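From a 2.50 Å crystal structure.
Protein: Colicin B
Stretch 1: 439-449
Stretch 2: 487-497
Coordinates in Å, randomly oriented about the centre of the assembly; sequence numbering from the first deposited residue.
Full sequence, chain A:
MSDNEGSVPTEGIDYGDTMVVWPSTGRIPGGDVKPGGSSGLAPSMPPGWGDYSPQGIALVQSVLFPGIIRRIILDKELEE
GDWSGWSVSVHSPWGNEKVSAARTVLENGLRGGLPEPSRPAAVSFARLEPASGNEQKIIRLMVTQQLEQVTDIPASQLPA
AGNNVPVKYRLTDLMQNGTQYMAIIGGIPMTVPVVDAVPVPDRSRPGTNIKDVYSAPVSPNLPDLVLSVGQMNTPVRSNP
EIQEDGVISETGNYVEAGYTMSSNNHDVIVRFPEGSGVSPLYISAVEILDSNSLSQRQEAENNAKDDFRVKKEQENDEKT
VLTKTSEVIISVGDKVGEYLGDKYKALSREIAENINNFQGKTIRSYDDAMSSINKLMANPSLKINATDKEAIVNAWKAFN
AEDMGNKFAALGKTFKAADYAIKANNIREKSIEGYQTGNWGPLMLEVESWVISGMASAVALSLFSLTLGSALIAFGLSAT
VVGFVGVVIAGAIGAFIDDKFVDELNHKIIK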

ATOM      1  N   ASN A 439      20.745 -39.016 -15.746  1.00  6.33           N
ATOM      2  CA  ASN A 439      21.171 -37.663 -16.018  1.00  3.17           C
ATOM      3  C   ASN A 439      20.056 -36.695 -15.683  1.00  2.00           C
ATOM      4  O   ASN A 439      19.152 -36.425 -16.482  1.00  3.18           O
ATOM      5  N   TRP A 440      20.148 -36.129 -14.479  1.00  2.00           N
ATOM      6  CA  TRP A 440      19.155 -35.153 -14.051  1.00  3.20           C
ATOM      7  C   TRP A 440      19.486 -33.726 -14.457  1.00  2.78           C
ATOM      8  O   TRP A 440      18.797 -32.774 -14.092  1.00  3.59           O
ATOM      9  N   GLY A 441      20.549 -33.578 -15.244  1.00  2.00           N
ATOM     10  CA  GLY A 441      20.985 -32.301 -15.773  1.00  2.23           C
ATOM     11  C   GLY A 441      19.901 -31.618 -16.592  1.00  2.00           C
ATOM     12  O   GLY A 441      19.527 -30.515 -16.232  1.00  4.65           O
ATOM     13  N   PRO A 442      19.310 -32.174 -17.650  1.00  2.00           N
ATOM     14  CA  PRO A 442      18.166 -31.601 -18.348  1.00  3.35           C
ATOM     15  C   PRO A 442      16.984 -31.187 -17.497  1.00  3.28           C
ATOM     16  O   PRO A 442      16.320 -30.200 -17.806  1.00  6.16           O
ATOM     17  N   LEU A 443      16.745 -31.914 -16.404  1.00  4.65           N
ATOM     18  CA  LEU A 443      15.664 -31.573 -15.501  1.00  3.71           C
ATOM     19  C   LEU A 443      16.017 -30.358 -14.688  1.00  2.00           C
ATOM     20  O   LEU A 443      15.193 -29.448 -14.632  1.00  7.95           O
ATOM     21  N   MET A 444      17.190 -30.337 -14.050  1.00  2.00           N
ATOM     22  CA  MET A 444      17.528 -29.238 -13.161  1.00  2.00           C
ATOM     23  C   MET A 444      17.820 -27.959 -13.913  1.00  2.00           C
ATOM     24  O   MET A 444      17.524 -26.858 -13.471  1.00  2.00           O
ATOM     25  N   LEU A 445      18.274 -28.122 -15.139  1.00  2.00           N
ATOM     26  CA  LEU A 445      18.612 -27.020 -16.019  1.00  4.98           C
ATOM     27  C   LEU A 445      17.393 -26.313 -16.592  1.00  2.44           C
ATOM     28  O   LEU A 445      17.392 -25.108 -16.788  1.00  5.35           O
ATOM     29  N   GLU A 446      16.332 -27.045 -16.865  1.00  3.10           N
ATOM     30  CA  GLU A 446      15.083 -26.500 -17.354  1.00  4.34           C
ATOM     31  C   GLU A 446      14.464 -25.618 -16.288  1.00  4.83           C
ATOM     32  O   GLU A 446      13.849 -24.605 -16.627  1.00  5.43           O
ATOM     33  N   VAL A 447      14.649 -25.971 -14.998  1.00  6.67           N
ATOM     34  CA  VAL A 447      14.043 -25.223 -13.895  1.00  3.25           C
ATOM     35  C   VAL A 447      14.750 -23.884 -13.782  1.00  4.20           C
ATOM     36  O   VAL A 447      14.094 -22.847 -13.648  1.00  4.95           O
ATOM     37  N   GLU A 448      16.088 -23.915 -13.888  1.00  4.22           N
ATOM     38  CA  GLU A 448      16.868 -22.691 -13.900  1.00  4.35           C
ATOM     39  C   GLU A 448      16.502 -21.822 -15.097  1.00  4.43           C
ATOM     40  O   GLU A 448      16.302 -20.619 -14.921  1.00  4.63           O
ATOM     41  N   SER A 449      16.322 -22.420 -16.284  1.00  2.00           N
ATOM     42  CA  SER A 449      15.866 -21.718 -17.475  1.00  3.04           C
ATOM     43  C   SER A 449      14.657 -20.862 -17.193  1.00  5.02           C
ATOM     44  O   SER A 449      14.632 -19.710 -17.612  1.00  6.80           O
ATOM     45  N   VAL A 487      11.803 -40.416  -2.598  1.00  2.15           N
ATOM     46  CA  VAL A 487      13.160 -39.972  -2.313  1.00  3.30           C
ATOM     47  C   VAL A 487      13.661 -39.055  -3.441  1.00  4.68           C
ATOM     48  O   VAL A 487      14.055 -37.935  -3.144  1.00  3.29           O
ATOM     49  N   VAL A 488      13.636 -39.469  -4.731  1.00  5.46           N
ATOM     50  CA  VAL A 488      14.045 -38.661  -5.879  1.00  5.10           C
ATOM     51  C   VAL A 488      13.399 -37.311  -5.881  1.00  7.55           C
ATOM     52  O   VAL A 488      14.135 -36.336  -5.848  1.00 11.27           O
ATOM     53  N   ILE A 489      12.074 -37.209  -5.866  1.00  6.95           N
ATOM     54  CA  ILE A 489      11.495 -35.886  -5.920  1.00  6.48           C
ATOM     55  C   ILE A 489      11.730 -35.075  -4.663  1.00  6.43           C
ATOM     56  O   ILE A 489      11.768 -33.854  -4.772  1.00 10.98           O
ATOM     57  N   ALA A 490      11.953 -35.696  -3.489  1.00 10.39           N
ATOM     58  CA  ALA A 490      12.213 -34.938  -2.263  1.00  7.41           C
ATOM     59  C   ALA A 490      13.624 -34.376  -2.285  1.00  9.13           C
ATOM     60  O   ALA A 490      13.849 -33.219  -1.953  1.00  9.97           O
ATOM     61  N   GLY A 491      14.578 -35.191  -2.730  1.00  9.86           N
ATOM     62  CA  GLY A 491      15.949 -34.778  -2.929  1.00  8.70           C
ATOM     63  C   GLY A 491      16.001 -33.757  -4.049  1.00  8.19           C
ATOM     64  O   GLY A 491      16.843 -32.869  -3.979  1.00 12.51           O
ATOM     65  N   ALA A 492      15.106 -33.807  -5.055  1.00  6.96           N
ATOM     66  CA  ALA A 492      15.108 -32.830  -6.135  1.00  3.06           C
ATOM     67  C   ALA A 492      14.499 -31.506  -5.697  1.00  4.19           C
ATOM     68  O   ALA A 492      15.156 -30.479  -5.830  1.00  4.86           O
ATOM     69  N   ILE A 493      13.293 -31.424  -5.148  1.00  2.00           N
ATOM     70  CA  ILE A 493      12.793 -30.161  -4.626  1.00  2.00           C
ATOM     71  C   ILE A 493      13.713 -29.639  -3.522  1.00  5.57           C
ATOM     72  O   ILE A 493      13.915 -28.438  -3.352  1.00  2.12           O
ATOM     73  N   GLY A 494      14.315 -30.578  -2.791  1.00  6.47           N
ATOM     74  CA  GLY A 494      15.236 -30.258  -1.708  1.00  3.71           C
ATOM     75  C   GLY A 494      16.420 -29.405  -2.146  1.00  5.83           C
ATOM     76  O   GLY A 494      16.645 -28.316  -1.607  1.00  4.21           O
ATOM     77  N   ALA A 495      17.106 -29.930  -3.174  1.00  2.91           N
ATOM     78  CA  ALA A 495      18.285 -29.328  -3.780  1.00  3.27           C
ATOM     79  C   ALA A 495      18.174 -27.875  -4.240  1.00  2.00           C
ATOM     80  O   ALA A 495      19.185 -27.194  -4.298  1.00  2.00           O
ATOM     81  N   PHE A 496      16.982 -27.377  -4.578  1.00  2.00           N
ATOM     82  CA  PHE A 496      16.767 -25.996  -4.964  1.00  2.00           C
ATOM     83  C   PHE A 496      16.537 -25.117  -3.755  1.00  2.00           C
ATOM     84  O   PHE A 496      16.406 -23.896  -3.883  1.00  5.94           O
ATOM     85  N   ILE A 497      16.456 -25.726  -2.568  1.00  2.75           N
ATOM     86  CA  ILE A 497      16.130 -24.974  -1.366  1.00  5.87           C
ATOM     87  C   ILE A 497      17.289 -25.052  -0.409  1.00  2.00           C
ATOM     88  O   ILE A 497      17.819 -24.040   0.048  1.00  7.12           O
TER

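The two stretches meet mainly through side chains: with hydrogens placed, no hydrogen bond crosses between them, and the 329 Å² they bury together comes mostly from apolar residues. The backbones stay well apart, the nearest pair of CA atoms being those of Met 444 and Ala 492 at 8.3 Å, and side chains bridge most of the distance. Trp 440 and Val 447 point their CA-to-CB bonds toward the second stretch; Val 488, Ala 492, Ala 495 and Phe 496 point theirs toward the first. The CA-to-CB bonds of Met 444 and Glu 448 point sideways, yet the ends of their side chains come nearer.

Among the apolar contacts, Met 444 has the most partners. With chi1 and chi2 both m (-57° and -50°) and chi3 at -103°, between wells, its CE lies 4.2 Å from Ala 495 CB, 4.5 Å from Ala 492 CB and 3.5 Å from Phe 496 CE1. The same Met 444 CE is 4.0 Å from Ala 492 O, so the methyl also packs against backbone. At one end of the contact, Trp 440 (chi1 m, chi2 100°) brings CH2 to 4.0 Å from CG1 of Val 488, whose chi1 is t; the methyl approaches the indole obliquely.

Phe 496, with chi1 m at -79° and chi2 at 110°, has 102 Å² covered, the largest area of any residue here. Its ring receives three neighbours in different ways. Val 447, chi1 t, places CG1 over one face, while its closest approach is from CB to Phe 496 CZ at 3.7 Å. Met 444 comes in obliquely: its SD lies 4.8 Å from the ring centroid and 65° off the normal, a sulfur-aromatic contact that is not a face-on stack.

The third neighbour is polar. Glu 448, with chi1 and chi2 both m and chi3 at -174°, sets OE1 3.4 Å from Phe 496 CE2, near the ring plane. That position puts the carboxylate oxygen beside the ring's edge, where the C-H groups carry slight positive charge, a favourable arrangement but no hydrogen bond.

The side-chain hydrogen bonds within a stretch both belong to the first. Asn 439 OD1 accepts from Gly 441 N at 3.0 Å, with an N-H...O angle of 133°, just where the helix begins. Farther along, Ser 449 OG donates to Leu 445 O at 2.9 Å, turning its hydroxyl back onto its own helix; the carboxylate of Glu 446 is hydrogen-bonded outside the two stretches.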

ATOM      1  CB  ASN A 439      21.549 -37.556 -17.481  1.00  6.99           C
ATOM      2  CG  ASN A 439      22.163 -36.237 -17.933  1.00  7.66           C
ATOM      3  OD1 ASN A 439      21.894 -35.175 -17.391  1.00  6.57           O
ATOM      4  ND2 ASN A 439      23.001 -36.243 -18.960  1.00  8.09           N
ATOM      5  CB  TRP A 440      18.989 -35.251 -12.540  1.00  2.00           C
ATOM      6  CG  TRP A 440      18.459 -36.626 -12.182  1.00  2.00           C
ATOM      7  CD1 TRP A 440      19.303 -37.590 -11.720  1.00  5.42           C
ATOM      8  CD2 TRP A 440      17.177 -37.074 -12.320  1.00  2.31           C
ATOM      9  NE1 TRP A 440      18.577 -38.663 -11.563  1.00  6.27           N
ATOM     10  CE2 TRP A 440      17.311 -38.395 -11.906  1.00  3.43           C
ATOM     11  CE3 TRP A 440      15.936 -36.590 -12.713  1.00  2.00           C
ATOM     12  CZ2 TRP A 440      16.221 -39.261 -11.874  1.00  2.00           C
ATOM     13  CZ3 TRP A 440      14.838 -37.445 -12.680  1.00  4.42           C
ATOM     14  CH2 TRP A 440      14.982 -38.772 -12.264  1.00  3.62           C
ATOM     15  CB  PRO A 442      17.817 -32.646 -19.366  1.00  3.10           C
ATOM     16  CG  PRO A 442      18.515 -33.890 -18.865  1.00  6.47           C
ATOM     17  CD  PRO A 442      19.811 -33.313 -18.384  1.00  2.00           C
ATOM     18  CB  LEU A 443      15.353 -32.662 -14.484  1.00  4.22           C
ATOM     19  CG  LEU A 443      13.929 -32.991 -14.038  1.00  2.00           C
ATOM     20  CD1 LEU A 443      14.011 -33.389 -12.595  1.00  2.00           C
ATOM     21  CD2 LEU A 443      12.976 -31.826 -14.160  1.00  2.00           C
ATOM     22  CB  MET A 444      18.716 -29.648 -12.304  1.00  3.75           C
ATOM     23  CG  MET A 444      18.401 -30.946 -11.514  1.00  5.39           C
ATOM     24  SD  MET A 444      16.846 -30.962 -10.590  1.00  2.00           S
ATOM     25  CE  MET A 444      17.518 -30.697  -8.996  1.00  2.00           C
ATOM     26  CB  LEU A 445      19.508 -27.604 -17.110  1.00  8.12           C
ATOM     27  CG  LEU A 445      20.431 -26.788 -18.006  1.00  8.50           C
ATOM     28  CD1 LEU A 445      21.306 -25.847 -17.192  1.00  6.26           C
ATOM     29  CD2 LEU A 445      21.264 -27.781 -18.828  1.00  6.49           C
ATOM     30  CB  GLU A 446      14.153 -27.667 -17.710  1.00  3.72           C
ATOM     31  CG  GLU A 446      12.720 -27.404 -18.176  1.00  2.33           C
ATOM     32  CD  GLU A 446      12.524 -26.702 -19.507  1.00  7.86           C
ATOM     33  OE1 GLU A 446      11.548 -25.956 -19.610  1.00 10.70           O
ATOM     34  OE2 GLU A 446      13.318 -26.900 -20.436  1.00 11.44           O
ATOM     35  CB  VAL A 447      14.161 -25.990 -12.554  1.00  5.03           C
ATOM     36  CG1 VAL A 447      13.289 -25.290 -11.536  1.00  2.00           C
ATOM     37  CG2 VAL A 447      13.699 -27.430 -12.675  1.00  2.00           C
ATOM     38  CB  GLU A 448      18.343 -23.030 -13.929  1.00  8.36           C
ATOM     39  CG  GLU A 448      18.757 -23.724 -12.614  1.00 16.22           C
ATOM     40  CD  GLU A 448      18.904 -22.905 -11.310  1.00 19.79           C
ATOM     41  OE1 GLU A 448      19.344 -23.496 -10.325  1.00 19.40           O
ATOM     42  OE2 GLU A 448      18.615 -21.702 -11.258  1.00 22.11           O
ATOM     43  CB  SER A 449      15.419 -22.631 -18.570  1.00  2.03           C
ATOM     44  OG  SER A 449      16.452 -23.507 -18.964  1.00 13.98           O
ATOM     45  CB  VAL A 487      14.026 -41.227  -2.151  1.00  2.00           C
ATOM     46  CG1 VAL A 487      15.490 -40.904  -2.272  1.00  3.63           C
ATOM     47  CG2 VAL A 487      13.847 -41.764  -0.745  1.00  2.00           C
ATOM     48  CB  VAL A 488      13.702 -39.312  -7.226  1.00  7.23           C
ATOM     49  CG1 VAL A 488      13.822 -38.348  -8.427  1.00  3.92           C
ATOM     50  CG2 VAL A 488      14.704 -40.439  -7.408  1.00  8.23           C
ATOM     51  CB  ILE A 489       9.993 -35.952  -6.199  1.00  7.43           C
ATOM     52  CG1 ILE A 489       9.181 -36.489  -5.052  1.00  6.35           C
ATOM     53  CG2 ILE A 489       9.845 -36.821  -7.443  1.00  4.34           C
ATOM     54  CD1 ILE A 489       7.704 -36.077  -5.198  1.00  9.94           C
ATOM     55  CB  ALA A 490      12.086 -35.807  -1.037  1.00  8.54           C
ATOM     56  CB  ALA A 492      14.328 -33.339  -7.329  1.00  2.00           C
ATOM     57  CB  ILE A 493      11.430 -30.395  -4.083  1.00  2.00           C
ATOM     58  CG1 ILE A 493      10.557 -30.817  -5.217  1.00  5.65           C
ATOM     59  CG2 ILE A 493      10.892 -29.148  -3.429  1.00  2.00           C
ATOM     60  CD1 ILE A 493       9.296 -31.472  -4.657  1.00  9.86           C
ATOM     61  CB  ALA A 495      18.703 -30.163  -4.973  1.00  2.00           C
ATOM     62  CB  PHE A 496      15.536 -25.853  -5.904  1.00  4.84           C
ATOM     63  CG  PHE A 496      15.849 -26.237  -7.351  1.00  7.48           C
ATOM     64  CD1 PHE A 496      15.320 -27.404  -7.898  1.00  4.27           C
ATOM     65  CD2 PHE A 496      16.721 -25.443  -8.111  1.00  9.00           C
ATOM     66  CE1 PHE A 496      15.673 -27.770  -9.190  1.00  6.48           C
ATOM     67  CE2 PHE A 496      17.068 -25.819  -9.406  1.00  2.52           C
ATOM     68  CZ  PHE A 496      16.546 -26.984  -9.943  1.00  5.81           C
ATOM     69  CB  ILE A 497      14.854 -25.531  -0.654  1.00  4.18           C
ATOM     70  CG1 ILE A 497      13.676 -25.740  -1.593  1.00  2.00           C
ATOM     71  CG2 ILE A 497      14.452 -24.499   0.387  1.00  2.44           C
ATOM     72  CD1 ILE A 497      12.400 -26.236  -0.940  1.00  2.00           C
TER